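Local coordinates for protein UDP-N-acetylglucosamine pyrophosphorylase (Entamoeba histolytica, PDB 3OC9) that probably catalyses the formation of UDP-N-acetylglucosamine and diphosphate from UTP and N-acetylglucosamine 1-phosphate, at residues 52-57 against 105-110; 94-99 against 123-128. One frame throughout, in Å; residues are numbered along the deposited sequence. Where two conformers were deposited one is given.

Contacts 1 and 2 illustrate how one beta-alpha-beta unit is held differently at its sheet and at its flank. Contact 2 is the buried pairing of parallel strands 95-100 and 125-134, made by regular backbone bonds and by side chains on both faces, with a phenylalanine and histidine cluster on one. Contact 1 lies nearer the surface: helix 105-114, which connects those strands, meets the loop that follows strand 36-41 through a histidine-carboxylate bond, a water and a small apolar patch. The centres of contact 1 and contact 2 are about 14 Å apart. The two touch where Ile108 and Asn109 of the helix pack on Cys127. Contact 2 combines backbone bonds with side-chain packing, whereas contact 1 rests on side chains and a water.

Contact 1. Residues 52-57 against 105-110; sequences EHPKGM and IEEINN
His53 and Glu107 form the polar part of this contact between a loop and the first turns of helix 105-114. The imidazole ND1 donates to Glu107 OE2 over 2.9 Å, with an angle of 153° at the hydrogen. OE2 receives it on its syn lone pair, the side of the other carboxylate oxygen, and sits at the edge of the ring, slightly tilted from its plane. Ring and carboxylate planes are turned 81° apart, so the two flat groups meet almost perpendicular. Glu107 spans the gap because CG is anti to the backbone N (chi1 172°) and the chain runs extended beyond it. The second oxygen, OE1, accepts a hydrogen bond from a water 2.7 Å away; the same water makes a weak bond to Glu52 O, adding a solvent link to the loop backbone.

Van der Waals contacts complete the interface. Its apolar pair is Pro54 CG against Ile108 CG1 at 4.0 Å, the two side chains sliding past each other in opposite directions. Two carbon-oxygen contacts flank the carboxylate, Pro54 CD lying 3.8 Å from Glu107 OE1 and the terminal methyl of Met57, CE, 3.9 Å from Glu107 OE2. Ile108 continues inward onto Thr100 and Cys127 of the sheet.

The loop carries Gly44, Gln45, Gly46 and Ser47 and, further on, Pro54 and Lys55; this glycine-rich run followed by Pro-Lys is consistent with the nucleotide-binding signature of UDP-sugar pyrophosphorylases. It is tied back on itself by backbone bonds of His53 with Gly46 and of Lys55 with Gly44. The chemistry implies a carboxylate gripped at both oxygens, its orientation set by an imidazole and a water, beside a buried proline-isoleucine contact where the loop meets the helix.

Contact 2. Residues 94-99 against 123-128; sequences IHWFLM and EQIHCF
Phe97 and His126 lie side by side and point the same way from neighbouring parallel strands, the two outer members of a beta-alpha-beta unit in the Rossmann-like sheet of this GT-A-type fold. Their planes are only 23° apart but slid past each other, so overlap is slight, and Phe97 CE1 comes within 3.7 Å of His126 CD2. The far end of the His126 ring is held by His95, whose ND1 lies in the plane of that ring, 3.0 Å from His126 NE2. This is a hydrogen bond in which either nitrogen could be the donor; the rings meet rim to rim, neither over the other's face. Phe172 of helix 169-176 packs on all three rings and completes the cluster.

Further along the same face, Phe128 turns back over the neighbouring strand. CG sits between its own backbone N and carbonyl carbon (chi1 68°); the side chain crosses Met99 obliquely, with Met99 CA over one face, 4.0 Å from the ring centroid in a CH-pi contact. Met99 CB touches the rim at CZ, 3.6 Å away, and Met99 SD lies obliquely to the ring. Leu160, Ala163 and Leu164 of helix 160-166 pack against Phe128.

On the opposite face, Trp96 and Ile125 lie side by side and point the same way. Trp96 packs on Thr72, Ser73 and Leu76 of helix 68-87, while its NE1 bonds Thr40 OG1 of the adjoining strand. Between the strands, alternating bonds fix the register: Trp96 N to Gln124 O, His126 N to Trp96 O, Leu98 N to His126 O and Phe128 N to Leu98 O. Just before Trp96, a side chain adds a further bond: Gln124 NE2, which also bonds Gln80 OE1, donates to Ile94 O at 2.9 Å from above the carbonyl plane, 44° out of it.

Contact 1. Residues 52-57 against 105-110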
loop_
_atom_site.group_PDB
_atom_site.type_symbol
_atom_site.label_atom_id
_atom_site.label_comp_id
_atom_site.label_asym_id
_atom_site.label_seq_id
_atom_site.Cartn_x
_atom_site.Cartn_y
_atom_site.Cartn_z
ATOM N N GLU A 52 -1.904 -0.798 20.724
ATOM C CA GLU A 52 -3.355 -0.998 20.688
ATOM C C GLU A 52 -4.096 0.219 20.100
ATOM O O GLU A 52 -4.971 0.818 20.748
ATOM C CB GLU A 52 -3.892 -1.392 22.077
ATOM C CG GLU A 52 -3.319 -2.706 22.657
ATOM C CD GLU A 52 -3.522 -3.943 21.767
ATOM O OE1 GLU A 52 -4.476 -3.981 20.955
ATOM O OE2 GLU A 52 -2.715 -4.895 21.890
ATOM N N HIS A 53 -3.733 0.558 18.861
ATOM C CA HIS A 53 -4.221 1.744 18.129
ATOM C C HIS A 53 -4.077 1.447 16.624
ATOM O O HIS A 53 -3.337 0.522 16.259
ATOM C CB HIS A 53 -3.394 2.993 18.489
ATOM C CG HIS A 53 -3.429 3.364 19.945
ATOM N ND1 HIS A 53 -4.494 4.029 20.520
ATOM C CD2 HIS A 53 -2.525 3.175 20.938
ATOM C CE1 HIS A 53 -4.248 4.226 21.806
ATOM N NE2 HIS A 53 -3.062 3.714 22.085
ATOM N N PRO A 54 -4.763 2.220 15.742
ATOM C CA PRO A 54 -4.611 1.985 14.287
ATOM C C PRO A 54 -3.146 2.061 13.836
ATOM O O PRO A 54 -2.401 2.921 14.297
ATOM C CB PRO A 54 -5.414 3.129 13.652
ATOM C CG PRO A 54 -6.365 3.563 14.703
ATOM C CD PRO A 54 -5.692 3.336 16.019
ATOM N N LYS A 55 -2.753 1.161 12.935
ATOM C CA LYS A 55 -1.350 0.991 12.529
ATOM C C LYS A 55 -0.662 2.277 12.023
ATOM O O LYS A 55 0.530 2.472 12.253
ATOM C CB LYS A 55 -1.263 -0.143 11.479
ATOM C CG LYS A 55 0.130 -0.438 10.904
ATOM C CD LYS A 55 0.975 -1.264 11.860
ATOM C CE LYS A 55 2.011 -2.114 11.110
ATOM N NZ LYS A 55 1.438 -3.364 10.514
ATOM N N GLY A 56 -1.400 3.152 11.334
ATOM C CA GLY A 56 -0.817 4.406 10.826
ATOM C C GLY A 56 -0.228 5.324 11.906
ATOM O O GLY A 56 0.632 6.173 11.623
ATOM N N MET A 57 -0.697 5.159 13.143
ATOM C CA MET A 57 -0.245 5.990 14.283
ATOM C C MET A 57 1.078 5.514 14.927
ATOM O O MET A 57 1.630 6.199 15.817
ATOM C CB MET A 57 -1.379 6.090 15.344
ATOM C CG MET A 57 -2.586 6.936 14.862
ATOM S SD MET A 57 -4.116 6.816 15.870
ATOM C CE MET A 57 -3.589 7.564 17.400
ATOM N N ILE A 105 -13.078 5.873 13.418
ATOM C CA ILE A 105 -13.071 7.153 12.674
ATOM C C ILE A 105 -12.809 8.434 13.517
ATOM O O ILE A 105 -12.055 9.340 13.094
ATOM C CB ILE A 105 -14.323 7.281 11.729
ATOM C CG1 ILE A 105 -14.196 8.498 10.802
ATOM C CG2 ILE A 105 -15.655 7.276 12.538
ATOM C CD1 ILE A 105 -14.991 8.393 9.489
ATOM N N GLU A 106 -13.413 8.519 14.704
ATOM C CA GLU A 106 -13.207 9.705 15.551
ATOM C C GLU A 106 -11.743 9.831 16.032
ATOM O O GLU A 106 -11.167 10.937 16.018
ATOM C CB GLU A 106 -14.202 9.729 16.731
ATOM C CG GLU A 106 -14.042 10.944 17.657
ATOM C CD GLU A 106 -14.977 10.933 18.882
ATOM O OE1 GLU A 106 -15.997 10.210 18.879
ATOM O OE2 GLU A 106 -14.695 11.672 19.854
ATOM N N GLU A 107 -11.147 8.707 16.450
ATOM C CA GLU A 107 -9.742 8.688 16.921
ATOM C C GLU A 107 -8.735 9.131 15.822
ATOM O O GLU A 107 -7.791 9.896 16.087
ATOM C CB GLU A 107 -9.392 7.308 17.522
ATOM C CG GLU A 107 -7.901 7.111 17.870
ATOM C CD GLU A 107 -7.565 5.758 18.524
ATOM O OE1 GLU A 107 -8.328 4.772 18.362
ATOM O OE2 GLU A 107 -6.505 5.686 19.196
ATOM N N ILE A 108 -8.955 8.678 14.588
ATOM C CA ILE A 108 -8.075 9.064 13.470
ATOM C C ILE A 108 -8.219 10.547 13.087
ATOM O O ILE A 108 -7.221 11.242 12.891
ATOM C CB ILE A 108 -8.250 8.122 12.237
ATOM C CG1 ILE A 108 -7.845 6.697 12.623
ATOM C CG2 ILE A 108 -7.392 8.605 11.045
ATOM C CD1 ILE A 108 -8.449 5.629 11.759
ATOM N N ASN A 109 -9.458 11.041 13.012
ATOM C CA ASN A 109 -9.705 12.465 12.757
ATOM C C ASN A 109 -9.025 13.378 13.803
ATOM O O ASN A 109 -8.398 14.388 13.444
ATOM C CB ASN A 109 -11.225 12.760 12.690
ATOM C CG ASN A 109 -11.826 12.521 11.299
ATOM O OD1 ASN A 109 -11.154 12.653 10.276
ATOM N ND2 ASN A 109 -13.126 12.244 11.264
ATOM N N ASN A 110 -9.138 12.999 15.080
ATOM C CA ASN A 110 -8.499 13.747 16.168
ATOM C C ASN A 110 -6.968 13.728 16.069
ATOM O O ASN A 110 -6.315 14.740 16.359
ATOM C CB ASN A 110 -8.941 13.221 17.539
ATOM C CG ASN A 110 -10.340 13.678 17.924
ATOM O OD1 ASN A 110 -10.837 14.695 17.437
ATOM N ND2 ASN A 110 -10.977 12.927 18.812
HETATM O O HOH W 1 -7.637 2.386 19.477
#

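Contact 2. Residues 94-99 against 123-128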
loop_
_atom_site.group_PDB
_atom_site.type_symbol
_atom_site.label_atom_id
_atom_site.label_comp_id
_atom_site.label_asym_id
_atom_site.label_seq_id
_atom_site.Cartn_x
_atom_site.Cartn_y
_atom_site.Cartn_z
ATOM N N ILE A 94 -2.816 17.100 -4.069
ATOM C CA ILE A 94 -3.175 15.657 -4.151
ATOM C C ILE A 94 -4.172 15.269 -3.029
ATOM O O ILE A 94 -3.792 15.230 -1.867
ATOM C CB ILE A 94 -1.902 14.723 -4.062
ATOM C CG1 ILE A 94 -0.886 15.053 -5.161
ATOM C CG2 ILE A 94 -2.322 13.208 -4.134
ATOM C CD1 ILE A 94 0.521 14.368 -4.929
ATOM N N HIS A 95 -5.432 14.980 -3.371
ATOM C CA HIS A 95 -6.434 14.543 -2.372
ATOM C C HIS A 95 -6.131 13.094 -1.876
ATOM O O HIS A 95 -5.689 12.256 -2.673
ATOM C CB HIS A 95 -7.870 14.684 -2.951
ATOM C CG HIS A 95 -8.360 16.111 -3.023
ATOM N ND1 HIS A 95 -8.929 16.757 -1.943
ATOM C CD2 HIS A 95 -8.317 17.024 -4.025
ATOM C CE1 HIS A 95 -9.234 18.001 -2.282
ATOM N NE2 HIS A 95 -8.861 18.196 -3.537
ATOM N N TRP A 96 -6.355 12.828 -0.577
ATOM C CA TRP A 96 -6.023 11.549 0.101
ATOM C C TRP A 96 -7.279 10.989 0.789
ATOM O O TRP A 96 -7.831 11.638 1.696
ATOM C CB TRP A 96 -4.890 11.784 1.136
ATOM C CG TRP A 96 -4.371 10.568 1.928
ATOM C CD1 TRP A 96 -4.679 9.226 1.726
ATOM C CD2 TRP A 96 -3.445 10.600 3.027
ATOM N NE1 TRP A 96 -3.991 8.444 2.649
ATOM C CE2 TRP A 96 -3.234 9.257 3.451
ATOM C CE3 TRP A 96 -2.769 11.636 3.693
ATOM C CZ2 TRP A 96 -2.374 8.923 4.516
ATOM C CZ3 TRP A 96 -1.898 11.305 4.762
ATOM C CH2 TRP A 96 -1.706 9.951 5.151
ATOM N N PHE A 97 -7.725 9.803 0.346
ATOM C CA PHE A 97 -8.941 9.146 0.881
ATOM C C PHE A 97 -8.488 7.976 1.788
ATOM O O PHE A 97 -7.779 7.064 1.325
ATOM C CB PHE A 97 -9.847 8.687 -0.297
ATOM C CG PHE A 97 -10.198 9.815 -1.256
ATOM C CD1 PHE A 97 -11.210 10.742 -0.930
ATOM C CD2 PHE A 97 -9.513 9.972 -2.460
ATOM C CE1 PHE A 97 -11.513 11.819 -1.788
ATOM C CE2 PHE A 97 -9.813 11.040 -3.340
ATOM C CZ PHE A 97 -10.825 11.968 -2.996
ATOM N N LEU A 98 -8.893 8.023 3.067
ATOM C CA LEU A 98 -8.428 7.059 4.075
ATOM C C LEU A 98 -9.583 6.211 4.577
ATOM O O LEU A 98 -10.501 6.723 5.228
ATOM C CB LEU A 98 -7.774 7.777 5.267
ATOM C CG LEU A 98 -6.437 8.460 5.034
ATOM C CD1 LEU A 98 -6.695 9.904 4.677
ATOM C CD2 LEU A 98 -5.567 8.354 6.299
ATOM N N MET A 99 -9.539 4.910 4.271
ATOM C CA MET A 99 -10.642 3.987 4.666
ATOM C C MET A 99 -10.531 3.514 6.120
ATOM O O MET A 99 -9.491 2.978 6.535
ATOM C CB MET A 99 -10.735 2.772 3.716
ATOM C CG MET A 99 -12.003 1.911 3.923
ATOM S SD MET A 99 -12.343 0.676 2.609
ATOM C CE MET A 99 -11.028 -0.487 2.880
ATOM N N GLU A 123 -8.348 20.608 3.815
ATOM C CA GLU A 123 -9.258 20.424 2.686
ATOM C C GLU A 123 -8.947 19.173 1.860
ATOM O O GLU A 123 -9.792 18.735 1.069
ATOM C CB GLU A 123 -9.261 21.667 1.791
ATOM C CG GLU A 123 -9.542 22.954 2.564
ATOM C CD GLU A 123 -9.964 24.105 1.684
ATOM O OE1 GLU A 123 -9.293 24.343 0.654
ATOM O OE2 GLU A 123 -10.960 24.784 2.036
ATOM N N GLN A 124 -7.765 18.584 2.071
ATOM C CA GLN A 124 -7.296 17.426 1.250
ATOM C C GLN A 124 -7.273 16.041 1.911
ATOM O O GLN A 124 -6.938 15.063 1.243
ATOM C CB GLN A 124 -5.911 17.728 0.618
ATOM C CG GLN A 124 -4.669 17.482 1.517
ATOM C CD GLN A 124 -3.389 18.068 0.905
ATOM O OE1 GLN A 124 -2.908 19.134 1.328
ATOM N NE2 GLN A 124 -2.844 17.387 -0.104
ATOM N N ILE A 125 -7.615 15.956 3.206
ATOM C CA ILE A 125 -7.639 14.689 3.969
ATOM C C ILE A 125 -9.092 14.259 4.154
ATOM O O ILE A 125 -9.876 15.040 4.692
ATOM C CB ILE A 125 -7.036 14.904 5.386
ATOM C CG1 ILE A 125 -5.574 15.329 5.290
ATOM C CG2 ILE A 125 -7.186 13.649 6.265
ATOM C CD1 ILE A 125 -4.658 14.201 4.920
ATOM N N HIS A 126 -9.449 13.030 3.735
ATOM C CA HIS A 126 -10.858 12.565 3.780
ATOM C C HIS A 126 -11.022 11.141 4.351
ATOM O O HIS A 126 -10.887 10.148 3.604
ATOM C CB HIS A 126 -11.501 12.623 2.371
ATOM C CG HIS A 126 -11.219 13.889 1.614
ATOM N ND1 HIS A 126 -12.038 15.000 1.690
ATOM C CD2 HIS A 126 -10.223 14.213 0.749
ATOM C CE1 HIS A 126 -11.548 15.959 0.921
ATOM N NE2 HIS A 126 -10.448 15.507 0.332
ATOM N N CYS A 127 -11.360 11.041 5.642
ATOM C CA CYS A 127 -11.630 9.730 6.275
ATOM C C CYS A 127 -13.067 9.274 5.969
ATOM O O CYS A 127 -14.021 10.080 6.080
ATOM C CB CYS A 127 -11.397 9.793 7.809
ATOM S SG CYS A 127 -9.687 10.089 8.370
ATOM N N PHE A 128 -13.228 8.014 5.547
ATOM C CA PHE A 128 -14.572 7.421 5.242
ATOM C C PHE A 128 -14.759 5.984 5.781
ATOM O O PHE A 128 -13.810 5.204 5.795
ATOM C CB PHE A 128 -14.876 7.474 3.731
ATOM C CG PHE A 128 -13.994 6.572 2.878
ATOM C CD1 PHE A 128 -12.655 6.935 2.569
ATOM C CD2 PHE A 128 -14.496 5.373 2.365
ATOM C CE1 PHE A 128 -11.841 6.088 1.778
ATOM C CE2 PHE A 128 -13.700 4.527 1.571
ATOM C CZ PHE A 128 -12.364 4.886 1.272
#